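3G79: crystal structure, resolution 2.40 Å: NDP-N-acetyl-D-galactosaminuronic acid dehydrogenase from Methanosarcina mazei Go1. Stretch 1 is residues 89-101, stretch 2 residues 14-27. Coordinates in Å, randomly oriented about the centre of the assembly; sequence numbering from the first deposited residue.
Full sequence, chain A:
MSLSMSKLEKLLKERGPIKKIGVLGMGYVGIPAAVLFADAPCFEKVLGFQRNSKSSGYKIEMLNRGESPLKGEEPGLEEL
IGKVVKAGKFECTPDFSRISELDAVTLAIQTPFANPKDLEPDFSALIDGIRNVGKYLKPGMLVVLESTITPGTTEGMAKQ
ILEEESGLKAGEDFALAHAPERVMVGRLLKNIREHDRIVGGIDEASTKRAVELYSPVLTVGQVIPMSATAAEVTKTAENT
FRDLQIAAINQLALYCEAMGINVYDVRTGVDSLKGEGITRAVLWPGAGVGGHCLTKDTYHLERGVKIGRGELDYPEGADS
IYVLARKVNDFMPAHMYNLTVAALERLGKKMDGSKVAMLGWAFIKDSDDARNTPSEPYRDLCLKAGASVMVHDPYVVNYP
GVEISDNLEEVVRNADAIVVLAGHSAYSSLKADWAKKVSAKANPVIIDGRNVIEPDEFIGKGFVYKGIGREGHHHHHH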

# COMPACT_ATOMS: atom_id res chain seq x y z
N LYS A 89 20.71 -30.65 -27.49
CA LYS A 89 19.38 -30.00 -27.39
C LYS A 89 19.42 -28.47 -27.59
O LYS A 89 18.38 -27.76 -27.54
CB LYS A 89 18.71 -30.33 -26.05
CG LYS A 89 18.31 -31.78 -25.91
CD LYS A 89 17.59 -32.01 -24.64
CE LYS A 89 16.11 -31.78 -24.82
NZ LYS A 89 15.43 -31.79 -23.49
N PHE A 90 20.63 -27.95 -27.76
CA PHE A 90 20.79 -26.53 -27.95
C PHE A 90 21.91 -26.23 -28.93
O PHE A 90 22.93 -26.91 -28.95
CB PHE A 90 21.04 -25.85 -26.61
CG PHE A 90 21.38 -24.40 -26.74
CD1 PHE A 90 20.41 -23.45 -27.03
CD2 PHE A 90 22.70 -23.96 -26.59
CE1 PHE A 90 20.72 -22.12 -27.16
CE2 PHE A 90 23.00 -22.60 -26.71
CZ PHE A 90 22.00 -21.70 -26.99
N GLU A 91 21.69 -25.21 -29.74
CA GLU A 91 22.64 -24.79 -30.76
C GLU A 91 22.39 -23.32 -31.02
O GLU A 91 21.24 -22.87 -31.05
CB GLU A 91 22.40 -25.57 -32.05
CG GLU A 91 23.38 -25.23 -33.16
CD GLU A 91 22.93 -25.73 -34.53
OE1 GLU A 91 23.56 -25.33 -35.55
OE2 GLU A 91 21.94 -26.51 -34.57
N CYS A 92 23.48 -22.57 -31.18
CA CYS A 92 23.42 -21.17 -31.55
C CYS A 92 23.73 -21.05 -33.05
O CYS A 92 24.69 -21.65 -33.56
CB CYS A 92 24.42 -20.38 -30.71
SG CYS A 92 24.29 -18.57 -30.75
N THR A 93 22.89 -20.30 -33.75
CA THR A 93 23.03 -20.11 -35.20
C THR A 93 22.72 -18.67 -35.61
O THR A 93 21.86 -18.02 -34.99
CB THR A 93 22.18 -21.11 -36.01
OG1 THR A 93 22.50 -21.03 -37.41
CG2 THR A 93 20.67 -20.87 -35.79
N PRO A 94 23.48 -18.14 -36.61
CA PRO A 94 23.33 -16.81 -37.27
C PRO A 94 22.22 -16.83 -38.34
O PRO A 94 21.89 -15.80 -38.95
CB PRO A 94 24.70 -16.63 -37.95
CG PRO A 94 25.12 -18.09 -38.29
CD PRO A 94 24.73 -18.82 -37.03
N ASP A 95 21.66 -18.01 -38.52
CA ASP A 95 20.74 -18.27 -39.60
C ASP A 95 19.25 -18.20 -39.17
O ASP A 95 18.61 -19.20 -38.86
CB ASP A 95 21.09 -19.63 -40.24
CG ASP A 95 20.23 -19.95 -41.41
OD1 ASP A 95 19.57 -19.00 -41.91
OD2 ASP A 95 20.22 -21.13 -41.83
N PHE A 96 18.72 -16.98 -39.23
CA PHE A 96 17.36 -16.66 -38.82
C PHE A 96 16.24 -17.35 -39.60
O PHE A 96 15.10 -17.49 -39.09
CB PHE A 96 17.19 -15.18 -38.92
CG PHE A 96 17.85 -14.44 -37.83
CD1 PHE A 96 17.12 -14.05 -36.71
CD2 PHE A 96 19.20 -14.11 -37.90
CE1 PHE A 96 17.73 -13.32 -35.69
CE2 PHE A 96 19.81 -13.39 -36.88
CZ PHE A 96 19.08 -13.01 -35.77
N SER A 97 16.59 -17.78 -40.81
CA SER A 97 15.67 -18.49 -41.70
C SER A 97 15.13 -19.73 -41.03
O SER A 97 14.00 -20.13 -41.27
CB SER A 97 16.35 -18.85 -43.05
OG SER A 97 17.09 -20.06 -42.95
N ARG A 98 15.95 -20.33 -40.18
CA ARG A 98 15.52 -21.50 -39.39
C ARG A 98 14.45 -21.24 -38.31
O ARG A 98 14.00 -22.18 -37.64
CB ARG A 98 16.72 -22.09 -38.67
CG ARG A 98 17.82 -22.58 -39.52
CD ARG A 98 18.40 -23.72 -38.73
NE ARG A 98 19.84 -23.81 -38.86
CZ ARG A 98 20.60 -24.58 -38.09
NH1 ARG A 98 20.05 -25.34 -37.12
NH2 ARG A 98 21.92 -24.59 -38.33
N ILE A 99 14.08 -19.99 -38.09
CA ILE A 99 12.89 -19.68 -37.30
C ILE A 99 11.75 -20.48 -37.94
O ILE A 99 10.90 -21.09 -37.26
CB ILE A 99 12.58 -18.15 -37.30
CG1 ILE A 99 13.58 -17.40 -36.40
CG2 ILE A 99 11.13 -17.86 -36.90
CD1 ILE A 99 13.74 -15.94 -36.81
N SER A 100 11.77 -20.54 -39.27
CA SER A 100 10.79 -21.33 -39.98
C SER A 100 10.55 -22.73 -39.45
O SER A 100 9.43 -23.23 -39.58
CB SER A 100 11.02 -21.32 -41.47
OG SER A 100 10.40 -20.17 -42.01
N GLU A 101 11.56 -23.37 -38.87
CA GLU A 101 11.43 -24.78 -38.48
C GLU A 101 10.72 -24.94 -37.11
O GLU A 101 10.53 -26.06 -36.65
CB GLU A 101 12.80 -25.47 -38.39
CG GLU A 101 13.81 -25.27 -39.58
CD GLU A 101 15.28 -25.61 -39.19
OE1 GLU A 101 16.11 -25.86 -40.11
OE2 GLU A 101 15.59 -25.63 -37.97
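Stretch 2 (14-27) ERGPIKKIGVLGMG

Leu24 and Met26, near the end of the second stretch, form the apolar centre of its contact with residues 89-101. Leu24 closes the strand 20-24 and points its CA-to-CB bond toward the first stretch; its chi1 is m and its chi2 p. Its CD2 lies 3.7 Å from CE1 of Phe96, at the edge of that ring and near its plane, while its CD1 is 4.3 Å from CD1 of Ile99. Beyond the strand, Gly25 takes a positive phi of 112°, where a side chain would be jammed against the carbonyl O of Leu24. The CA-to-CB bond of Met26 also points toward the first stretch, with chi1 and chi2 both m. Its CE reaches the edge of the Phe90 ring, 3.1 Å from CZ, a very close approach for two carbons, and stands 3.9 Å from SG of Cys92, so one methyl meets two residues of the strand 90-93.

The backbones run in opposite senses: Cys92 lies nearest Met26, Phe96 nearest Leu24, Ile99 nearest Gly22 and Glu101 nearest Lys20. The approach is tightest at Gly22, whose CA is 6.7 Å from CA of Ile99. Within the first stretch, OG of Ser97, in the 3-10 segment 96-101, donates a 2.9 Å hydrogen bond to OD1 of Asp95 in the turn before it.

Outward, the contact becomes polar but loose, and no hydrogen bond joins the two stretches. The CA-to-CB bond of Lys20 points toward the first stretch, and its NZ comes to 4.0 Å from O of Glu101. Arg15, in the last turn of a helix that begins earlier in the chain, brings NH2 to 4.0 Å from O of Ser100, which lies at the edge of the guanidinium. Gly16 then leaves helical geometry with a phi of 81°, and the chain passes through Pro17 out of reach of the first stretch.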

# COMPACT_ATOMS: atom_id res chain seq x y z
N GLU A 14 -3.45 -29.27 -34.63
CA GLU A 14 -2.80 -29.93 -35.75
C GLU A 14 -1.24 -29.89 -35.72
O GLU A 14 -0.60 -30.83 -36.22
CB GLU A 14 -3.39 -29.37 -37.06
CG GLU A 14 -2.41 -29.16 -38.21
CD GLU A 14 -3.01 -28.37 -39.38
OE1 GLU A 14 -2.23 -27.96 -40.28
OE2 GLU A 14 -4.26 -28.16 -39.39
N ARG A 15 -0.64 -28.84 -35.14
CA ARG A 15 0.84 -28.72 -34.99
C ARG A 15 1.28 -29.63 -33.85
O ARG A 15 2.39 -30.12 -33.83
CB ARG A 15 1.27 -27.24 -34.76
CG ARG A 15 2.80 -26.86 -34.89
CD ARG A 15 3.12 -25.58 -35.85
NE ARG A 15 4.56 -25.41 -36.25
CZ ARG A 15 4.99 -24.72 -37.30
NH1 ARG A 15 4.11 -24.14 -38.10
NH2 ARG A 15 6.31 -24.59 -37.57
N GLY A 16 0.39 -29.89 -32.91
CA GLY A 16 0.71 -30.74 -31.77
C GLY A 16 1.47 -30.00 -30.68
O GLY A 16 1.66 -28.79 -30.77
N PRO A 17 1.91 -30.72 -29.65
CA PRO A 17 2.68 -30.10 -28.58
C PRO A 17 4.00 -29.44 -29.05
O PRO A 17 4.62 -29.93 -30.00
CB PRO A 17 2.98 -31.27 -27.63
CG PRO A 17 2.65 -32.51 -28.41
CD PRO A 17 1.59 -32.13 -29.36
N ILE A 18 4.40 -28.36 -28.36
CA ILE A 18 5.60 -27.60 -28.66
C ILE A 18 6.78 -28.51 -28.51
O ILE A 18 6.93 -29.18 -27.48
CB ILE A 18 5.76 -26.46 -27.68
CG1 ILE A 18 4.74 -25.37 -27.95
CG2 ILE A 18 7.12 -25.85 -27.78
CD1 ILE A 18 4.60 -24.41 -26.80
N LYS A 19 7.63 -28.56 -29.53
CA LYS A 19 8.80 -29.42 -29.50
C LYS A 19 10.06 -28.69 -29.90
O LYS A 19 11.15 -29.06 -29.46
CB LYS A 19 8.61 -30.62 -30.44
CG LYS A 19 7.73 -31.72 -29.90
CD LYS A 19 8.41 -32.52 -28.81
CE LYS A 19 7.38 -33.33 -28.06
NZ LYS A 19 7.87 -33.85 -26.73
N LYS A 20 9.93 -27.71 -30.79
CA LYS A 20 11.10 -26.97 -31.22
C LYS A 20 10.87 -25.52 -30.91
O LYS A 20 9.88 -24.93 -31.35
CB LYS A 20 11.43 -27.15 -32.73
CG LYS A 20 11.76 -28.60 -33.16
CD LYS A 20 12.95 -28.68 -34.15
CE LYS A 20 12.85 -29.95 -35.01
NZ LYS A 20 11.63 -29.88 -35.90
N ILE A 21 11.83 -24.94 -30.20
CA ILE A 21 11.71 -23.61 -29.64
C ILE A 21 12.89 -22.78 -30.13
O ILE A 21 13.94 -23.30 -30.37
CB ILE A 21 11.72 -23.71 -28.08
CG1 ILE A 21 10.46 -24.45 -27.63
CG2 ILE A 21 11.83 -22.34 -27.42
CD1 ILE A 21 10.43 -24.75 -26.13
N GLY A 22 12.71 -21.49 -30.27
CA GLY A 22 13.81 -20.64 -30.70
C GLY A 22 13.89 -19.50 -29.71
O GLY A 22 12.86 -19.06 -29.20
N VAL A 23 15.11 -19.09 -29.38
CA VAL A 23 15.26 -17.82 -28.63
C VAL A 23 16.10 -16.83 -29.39
O VAL A 23 17.17 -17.18 -29.93
CB VAL A 23 15.80 -18.06 -27.23
CG1 VAL A 23 15.92 -16.78 -26.50
CG2 VAL A 23 14.86 -19.00 -26.47
N LEU A 24 15.59 -15.61 -29.51
CA LEU A 24 16.34 -14.52 -30.12
C LEU A 24 16.82 -13.61 -29.02
O LEU A 24 16.01 -13.16 -28.18
CB LEU A 24 15.46 -13.70 -31.06
CG LEU A 24 15.27 -14.08 -32.52
CD1 LEU A 24 14.19 -15.08 -32.65
CD2 LEU A 24 14.92 -12.84 -33.30
N GLY A 25 18.12 -13.31 -29.03
CA GLY A 25 18.69 -12.43 -27.99
C GLY A 25 19.61 -13.20 -27.07
O GLY A 25 19.23 -13.59 -25.93
N MET A 26 20.83 -13.44 -27.56
CA MET A 26 21.79 -14.18 -26.75
C MET A 26 22.47 -13.29 -25.68
O MET A 26 23.69 -13.09 -25.68
CB MET A 26 22.75 -14.97 -27.64
CG MET A 26 22.07 -16.13 -28.40
SD MET A 26 21.12 -17.35 -27.41
CE MET A 26 22.16 -18.69 -27.54
N GLY A 27 21.66 -12.77 -24.75
CA GLY A 27 22.13 -11.85 -23.70
C GLY A 27 21.99 -12.39 -22.28
O GLY A 27 21.83 -13.60 -22.08